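Local coordinates for envelopment polyprotein (Bovine Schmallenberg virus BH80/Germany/2011, PDB 7A56) that probably drives fusion of viral and host membranes during entry, as the class II envelope glycoprotein Gc, captured here in its postfusion conformation, at residues M373-L379 with S407-L413. Numbering follows the deposited sequence.
Sequences MACALKL and SEYSIKL
The carbonyl oxygen Cys375 O takes the backbone N-H of Ile411 in its carbonyl plane (Ile411 N 2.9 Å away) and also meets the alpha C-H of Ser410, with Ser410 CA at 3.2 Å. Cys375 N donates to Ile411 O in return. Paired N-H...O bonds likewise join Leu377 to Tyr409 and Met373 to Leu413, and Leu379 N to Ser407 O, 3.0 Å, closes the antiparallel ladder. The face bearing Cys375, Leu377, Tyr409, Ile411 and Leu413 is largely apolar. Ile411 holds CG1 between its backbone N and carbonyl carbon (chi1 65°), which lays CG1 against Cys375 CB at 3.8 Å, while its CD1 meets the CD1 branch of Leu377. Cys375 SG, disulfide-bonded to Cys363 on the adjoining strand 356-365, rests on the CD1 methyl of Leu413, 3.6 Å off. These are the two central strands of a four-stranded antiparallel sheet, and Leu377, Ile411 and Leu413 pack on strands 385-391 and 422-426 of a second sheet, a beta sandwich consistent with the immunoglobulin-like domain III of class II fusion proteins. Leu379 crosses Tyr409 at about a right angle: its CB lies 3.7 Å from Tyr409 CE1, and its CD1 sits over one ring face, offset toward the rim. On the outward face Lys378 and Glu408 run side by side, but Lys378 NZ and Glu408 OE2 stay 4.6 Å apart, too far for a salt bridge. The Tyr409 hydroxyl is hydrogen-bonded to Gln406 O, and Lys412 leads away from strand 373-379 to bond Gln312 O.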
loop_
_atom_site.group_PDB
_atom_site.type_symbol
_atom_site.label_atom_id
_atom_site.label_comp_id
_atom_site.label_asym_id
_atom_site.label_seq_id
_atom_site.Cartn_x
_atom_site.Cartn_y
_atom_site.Cartn_z
ATOM N N MET A 373 -5.695 -7.793 22.449
ATOM C CA MET A 373 -5.102 -8.168 23.718
ATOM C C MET A 373 -3.843 -7.321 23.862
ATOM O O MET A 373 -2.903 -7.485 23.090
ATOM C CB MET A 373 -4.811 -9.663 23.699
ATOM C CG MET A 373 -4.164 -10.214 24.928
ATOM S SD MET A 373 -5.151 -9.972 26.390
ATOM C CE MET A 373 -6.562 -11.070 26.151
ATOM N N ALA A 374 -3.832 -6.377 24.801
ATOM C CA ALA A 374 -2.692 -5.468 24.939
ATOM C C ALA A 374 -1.740 -6.029 25.990
ATOM O O ALA A 374 -2.175 -6.371 27.102
ATOM C CB ALA A 374 -3.171 -4.066 25.335
ATOM N N CYS A 375 -0.449 -6.142 25.648
ATOM C CA CYS A 375 0.539 -6.656 26.595
ATOM C C CYS A 375 1.614 -5.613 26.855
ATOM O O CYS A 375 2.184 -5.057 25.915
ATOM C CB CYS A 375 1.199 -7.947 26.086
ATOM S SG CYS A 375 0.062 -9.378 25.918
ATOM N N ALA A 376 1.880 -5.350 28.136
ATOM C CA ALA A 376 3.071 -4.632 28.580
ATOM C C ALA A 376 4.153 -5.634 28.976
ATOM O O ALA A 376 3.933 -6.506 29.822
ATOM C CB ALA A 376 2.747 -3.716 29.765
ATOM N N LEU A 377 5.319 -5.495 28.379
ATOM C CA LEU A 377 6.486 -6.293 28.704
ATOM C C LEU A 377 7.540 -5.416 29.372
ATOM O O LEU A 377 7.794 -4.281 28.935
ATOM C CB LEU A 377 7.066 -6.931 27.433
ATOM C CG LEU A 377 6.322 -8.146 26.852
ATOM C CD1 LEU A 377 4.986 -7.769 26.241
ATOM C CD2 LEU A 377 7.169 -8.832 25.791
ATOM N N LYS A 378 8.186 -5.960 30.401
ATOM C CA LYS A 378 9.473 -5.443 30.857
ATOM C C LYS A 378 10.585 -6.399 30.409
ATOM O O LYS A 378 10.593 -7.577 30.806
ATOM C CB LYS A 378 9.486 -5.252 32.376
ATOM C CG LYS A 378 8.564 -4.139 32.863
ATOM C CD LYS A 378 9.224 -3.350 33.979
ATOM C CE LYS A 378 8.253 -2.376 34.621
ATOM N NZ LYS A 378 7.452 -2.973 35.742
ATOM N N LEU A 379 11.516 -5.867 29.613
ATOM C CA LEU A 379 12.610 -6.608 28.973
ATOM C C LEU A 379 13.952 -6.135 29.500
ATOM O O LEU A 379 14.158 -4.930 29.686
ATOM C CB LEU A 379 12.664 -6.412 27.457
ATOM C CG LEU A 379 11.530 -6.968 26.627
ATOM C CD1 LEU A 379 11.988 -7.110 25.208
ATOM C CD2 LEU A 379 11.086 -8.290 27.205
ATOM N N SER A 407 13.135 -0.097 29.296
ATOM C CA SER A 407 12.719 -1.325 29.957
ATOM C C SER A 407 11.293 -1.738 29.621
ATOM O O SER A 407 10.980 -2.931 29.678
ATOM C CB SER A 407 12.855 -1.178 31.469
ATOM O OG SER A 407 11.619 -0.781 32.018
ATOM N N GLU A 408 10.436 -0.786 29.266
ATOM C CA GLU A 408 9.018 -1.039 29.033
ATOM C C GLU A 408 8.732 -1.062 27.536
ATOM O O GLU A 408 9.173 -0.172 26.794
ATOM C CB GLU A 408 8.171 0.022 29.743
ATOM C CG GLU A 408 8.196 -0.137 31.244
ATOM C CD GLU A 408 7.320 0.881 31.956
ATOM O OE1 GLU A 408 6.622 1.671 31.269
ATOM O OE2 GLU A 408 7.325 0.887 33.209
ATOM N N TYR A 409 8.039 -2.111 27.090
ATOM C CA TYR A 409 7.678 -2.338 25.693
ATOM C C TYR A 409 6.217 -2.758 25.681
ATOM O O TYR A 409 5.783 -3.449 26.596
ATOM C CB TYR A 409 8.550 -3.450 25.056
ATOM C CG TYR A 409 10.025 -3.133 25.072
ATOM C CD1 TYR A 409 10.773 -3.278 26.237
ATOM C CD2 TYR A 409 10.673 -2.671 23.911
ATOM C CE1 TYR A 409 12.115 -2.958 26.265
ATOM C CE2 TYR A 409 12.029 -2.357 23.927
ATOM C CZ TYR A 409 12.729 -2.497 25.096
ATOM O OH TYR A 409 14.041 -2.171 25.112
ATOM N N SER A 410 5.434 -2.321 24.697
ATOM C CA SER A 410 4.050 -2.789 24.633
ATOM C C SER A 410 3.742 -3.313 23.243
ATOM O O SER A 410 4.224 -2.772 22.250
ATOM C CB SER A 410 3.044 -1.694 25.008
ATOM O OG SER A 410 3.261 -0.534 24.251
ATOM N N ILE A 411 2.911 -4.357 23.178
ATOM C CA ILE A 411 2.539 -4.988 21.914
ATOM C C ILE A 411 1.044 -5.262 21.927
ATOM O O ILE A 411 0.419 -5.371 22.983
ATOM C CB ILE A 411 3.273 -6.320 21.655
ATOM C CG1 ILE A 411 2.886 -7.389 22.671
ATOM C CG2 ILE A 411 4.783 -6.103 21.537
ATOM C CD1 ILE A 411 3.753 -8.640 22.547
ATOM N N LYS A 412 0.476 -5.398 20.731
ATOM C CA LYS A 412 -0.927 -5.761 20.584
ATOM C C LYS A 412 -1.013 -7.144 19.952
ATOM O O LYS A 412 -0.220 -7.474 19.061
ATOM C CB LYS A 412 -1.669 -4.713 19.754
ATOM C CG LYS A 412 -3.066 -5.097 19.342
ATOM C CD LYS A 412 -3.758 -3.952 18.604
ATOM C CE LYS A 412 -3.233 -3.736 17.174
ATOM N NZ LYS A 412 -4.195 -2.927 16.317
ATOM N N LEU A 413 -1.914 -7.970 20.480
ATOM C CA LEU A 413 -2.108 -9.350 20.055
ATOM C C LEU A 413 -3.549 -9.594 19.639
ATOM O O LEU A 413 -4.487 -8.966 20.136
ATOM C CB LEU A 413 -1.749 -10.345 21.165
ATOM C CG LEU A 413 -0.317 -10.254 21.707
ATOM C CD1 LEU A 413 -0.172 -11.272 22.832
ATOM C CD2 LEU A 413 0.746 -10.430 20.618
#